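Local coordinates for uncharacterized protein (Parabacteroides distasonis, PDB 4KW2) that is of unknown function but has a xylose isomerase-like TIM barrel fold and may act as an isomerase or a related enzyme, at residues A118-V123 and D141-I146. Residues are numbered along the deposited sequence; the frame is centred on the assembly and turned at random.
Sequences AHIVTV and DMEVAI
Val121 O takes the N-H of Ala145 at 2.9 Å in an almost straight bond (175° at the hydrogen), and the CA-H of Val144 leans on the same oxygen from 3.5 Å. Val121 N in turn gives its hydrogen to Glu143 O, so Val121 ties strand 120-123 to strand 143-146 through both its backbone N and its O. Bonds from Glu143 N to His119 O and from Val123 N to Ala145 O carry the same parallel pairing to each end.

Along each strand the side chains alternate between the two faces, and bridged partners share a face. On the face turned to the barrel interior, Thr122 CG2 rests on Ala145 CB at 3.9 Å, while Thr122 OG1 bonds to Glu52. The Glu143 chain slants across Ile120, and its OE2 forms a salt bridge with Lys200. On the helix-facing side, Val123 CG2 meets Val144 CG1 at 3.5 Å, the two side chains roughly perpendicular. Val144 CG1 reaches it by standing anti to the backbone N (chi1 -177°). The selenomethionine Met142, bent at chi2 and chi3, brings SE back against the 118-119 backbone, 3.5 Å from His119 C; its CG lies 4.0 Å from Val121 CG1. Val121 CG2 faces Val144 CG2, and the valine also touches Phe109 and Phe110 of helix 103-116. Shortening Val121 to alanine is likely to deprive Met142 CG and Val144 CG2 of this apolar neighbour and open a gap against both phenylalanines.

With helix 130-140 linking them, the strands form a beta-alpha-beta crossover, the repeating unit of the TIM barrel, here its fourth and fifth strands.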
ATOM      1  N   ALA A 118     -20.314 -15.807 -17.916  1.00 35.19           N
ATOM      2  CA  ALA A 118     -19.583 -14.552 -17.928  1.00 34.99           C
ATOM      3  C   ALA A 118     -19.460 -14.060 -19.364  1.00 37.27           C
ATOM      4  O   ALA A 118     -19.439 -14.863 -20.304  1.00 39.34           O
ATOM      5  CB  ALA A 118     -18.209 -14.726 -17.302  1.00 32.94           C
ATOM      6  N   HIS A 119     -19.404 -12.742 -19.527  1.00 39.04           N
ATOM      7  CA  HIS A 119     -19.189 -12.126 -20.840  1.00 40.90           C
ATOM      8  C   HIS A 119     -17.772 -11.574 -20.982  1.00 39.41           C
ATOM      9  O   HIS A 119     -17.332 -11.296 -22.089  1.00 42.11           O
ATOM     10  CB  HIS A 119     -20.213 -11.017 -21.092  1.00 44.06           C
ATOM     11  CG  HIS A 119     -21.609 -11.520 -21.295  1.00 53.52           C
ATOM     12  ND1 HIS A 119     -21.935 -12.435 -22.273  1.00 60.84           N
ATOM     13  CD2 HIS A 119     -22.766 -11.232 -20.653  1.00 61.60           C
ATOM     14  CE1 HIS A 119     -23.228 -12.695 -22.220  1.00 63.21           C
ATOM     15  NE2 HIS A 119     -23.756 -11.976 -21.248  1.00 65.19           N
ATOM     16  N   ILE A 120     -17.059 -11.424 -19.867  1.00 38.62           N
ATOM     17  CA  ILE A 120     -15.713 -10.864 -19.876  1.00 39.54           C
ATOM     18  C   ILE A 120     -14.814 -11.656 -18.941  1.00 38.00           C
ATOM     19  O   ILE A 120     -15.261 -12.170 -17.924  1.00 37.62           O
ATOM     20  CB  ILE A 120     -15.694  -9.393 -19.398  1.00 43.76           C
ATOM     21  CG1 ILE A 120     -16.792  -8.573 -20.084  1.00 47.13           C
ATOM     22  CG2 ILE A 120     -14.328  -8.766 -19.661  1.00 46.39           C
ATOM     23  CD1 ILE A 120     -16.903  -7.145 -19.589  1.00 49.04           C
ATOM     24  N   VAL A 121     -13.538 -11.742 -19.284  1.00 36.61           N
ATOM     25  CA  VAL A 121     -12.535 -12.196 -18.336  1.00 35.37           C
ATOM     26  C   VAL A 121     -11.407 -11.175 -18.328  1.00 35.48           C
ATOM     27  O   VAL A 121     -11.032 -10.653 -19.381  1.00 35.24           O
ATOM     28  CB  VAL A 121     -12.002 -13.613 -18.657  1.00 35.25           C
ATOM     29  CG1 VAL A 121     -13.119 -14.639 -18.545  1.00 34.63           C
ATOM     30  CG2 VAL A 121     -11.365 -13.681 -20.037  1.00 35.52           C
ATOM     31  N   THR A 122     -10.904 -10.863 -17.138  1.00 32.81           N
ATOM     32  CA  THR A 122      -9.739 -10.003 -16.998  1.00 32.96           C
ATOM     33  C   THR A 122      -8.523 -10.890 -16.781  1.00 30.28           C
ATOM     34  O   THR A 122      -8.575 -11.854 -16.012  1.00 27.44           O
ATOM     35  CB  THR A 122      -9.893  -8.998 -15.846  1.00 32.24           C
ATOM     36  OG1 THR A 122     -10.287  -9.683 -14.658  1.00 37.13           O
ATOM     37  CG2 THR A 122     -10.946  -7.970 -16.185  1.00 33.67           C
ATOM     38  N   VAL A 123      -7.437 -10.561 -17.479  1.00 30.44           N
ATOM     39  CA  VAL A 123      -6.279 -11.438 -17.591  1.00 31.43           C
ATOM     40  C   VAL A 123      -4.968 -10.657 -17.625  1.00 33.84           C
ATOM     41  O   VAL A 123      -4.921  -9.520 -18.085  1.00 33.21           O
ATOM     42  CB  VAL A 123      -6.364 -12.320 -18.860  1.00 30.53           C
ATOM     43  CG1 VAL A 123      -7.668 -13.099 -18.887  1.00 28.93           C
ATOM     44  CG2 VAL A 123      -6.231 -11.486 -20.130  1.00 31.58           C
ATOM     45  N   ASP A 141     -16.668 -17.020 -27.597  1.00 51.94           N
ATOM     46  CA  ASP A 141     -17.262 -15.684 -27.723  1.00 54.22           C
ATOM     47  C   ASP A 141     -17.082 -14.851 -26.439  1.00 52.12           C
ATOM     48  O   ASP A 141     -17.963 -14.087 -26.046  1.00 51.55           O
ATOM     49  CB  ASP A 141     -18.745 -15.799 -28.091  1.00 56.71           C
ATOM     50  CG  ASP A 141     -19.373 -14.457 -28.439  1.00 60.56           C
ATOM     51  OD1 ASP A 141     -18.647 -13.552 -28.906  1.00 63.76           O
ATOM     52  OD2 ASP A 141     -20.599 -14.309 -28.241  1.00 62.23           O
HETATM   53  N   MSE A 142     -15.921 -15.005 -25.806  1.00 48.71           N
HETATM   54  CA  MSE A 142     -15.608 -14.348 -24.544  1.00 43.73           C
HETATM   55  C   MSE A 142     -14.796 -13.118 -24.819  1.00 43.42           C
HETATM   56  O   MSE A 142     -13.832 -13.160 -25.579  1.00 46.12           O
HETATM   57  CB  MSE A 142     -14.788 -15.332 -23.710  1.00 40.71           C
HETATM   58  CG  MSE A 142     -14.549 -14.873 -22.274  1.00 39.09           C
HETATM   59 SE   MSE A 142     -16.251 -14.685 -21.309  0.75 35.84          SE
HETATM   60  CE  MSE A 142     -16.856 -16.548 -21.481  1.00 35.85           C
ATOM     61  N   GLU A 143     -15.174 -12.003 -24.207  1.00 43.90           N
ATOM     62  CA  GLU A 143     -14.358 -10.801 -24.281  1.00 44.47           C
ATOM     63  C   GLU A 143     -13.210 -10.896 -23.286  1.00 41.81           C
ATOM     64  O   GLU A 143     -13.336 -11.520 -22.233  1.00 40.87           O
ATOM     65  CB  GLU A 143     -15.200  -9.556 -24.033  1.00 50.28           C
ATOM     66  CG  GLU A 143     -16.204  -9.303 -25.143  1.00 58.12           C
ATOM     67  CD  GLU A 143     -16.880  -7.956 -25.020  1.00 69.47           C
ATOM     68  OE1 GLU A 143     -17.435  -7.658 -23.938  1.00 70.50           O
ATOM     69  OE2 GLU A 143     -16.855  -7.199 -26.011  1.00 82.07           O
ATOM     70  N   VAL A 144     -12.087 -10.287 -23.641  1.00 41.28           N
ATOM     71  CA  VAL A 144     -10.862 -10.378 -22.861  1.00 38.33           C
ATOM     72  C   VAL A 144     -10.345  -8.970 -22.580  1.00 38.34           C
ATOM     73  O   VAL A 144     -10.129  -8.188 -23.505  1.00 40.54           O
ATOM     74  CB  VAL A 144      -9.788 -11.189 -23.615  1.00 38.48           C
ATOM     75  CG1 VAL A 144      -8.530 -11.341 -22.770  1.00 40.84           C
ATOM     76  CG2 VAL A 144     -10.336 -12.556 -24.004  1.00 37.64           C
ATOM     77  N   ALA A 145     -10.184  -8.647 -21.300  1.00 37.14           N
ATOM     78  CA  ALA A 145      -9.619  -7.369 -20.889  1.00 37.27           C
ATOM     79  C   ALA A 145      -8.234  -7.620 -20.309  1.00 36.45           C
ATOM     80  O   ALA A 145      -8.094  -8.187 -19.219  1.00 34.36           O
ATOM     81  CB  ALA A 145     -10.518  -6.693 -19.870  1.00 38.74           C
ATOM     82  N   ILE A 146      -7.215  -7.196 -21.051  1.00 38.46           N
ATOM     83  CA  ILE A 146      -5.827  -7.446 -20.688  1.00 41.88           C
ATOM     84  C   ILE A 146      -5.332  -6.385 -19.711  1.00 42.06           C
ATOM     85  O   ILE A 146      -5.479  -5.193 -19.943  1.00 38.06           O
ATOM     86  CB  ILE A 146      -4.926  -7.509 -21.941  1.00 44.88           C
ATOM     87  CG1 ILE A 146      -5.310  -8.729 -22.786  1.00 48.53           C
ATOM     88  CG2 ILE A 146      -3.450  -7.577 -21.562  1.00 44.02           C
ATOM     89  CD1 ILE A 146      -4.828  -8.665 -24.220  1.00 51.99           C
TER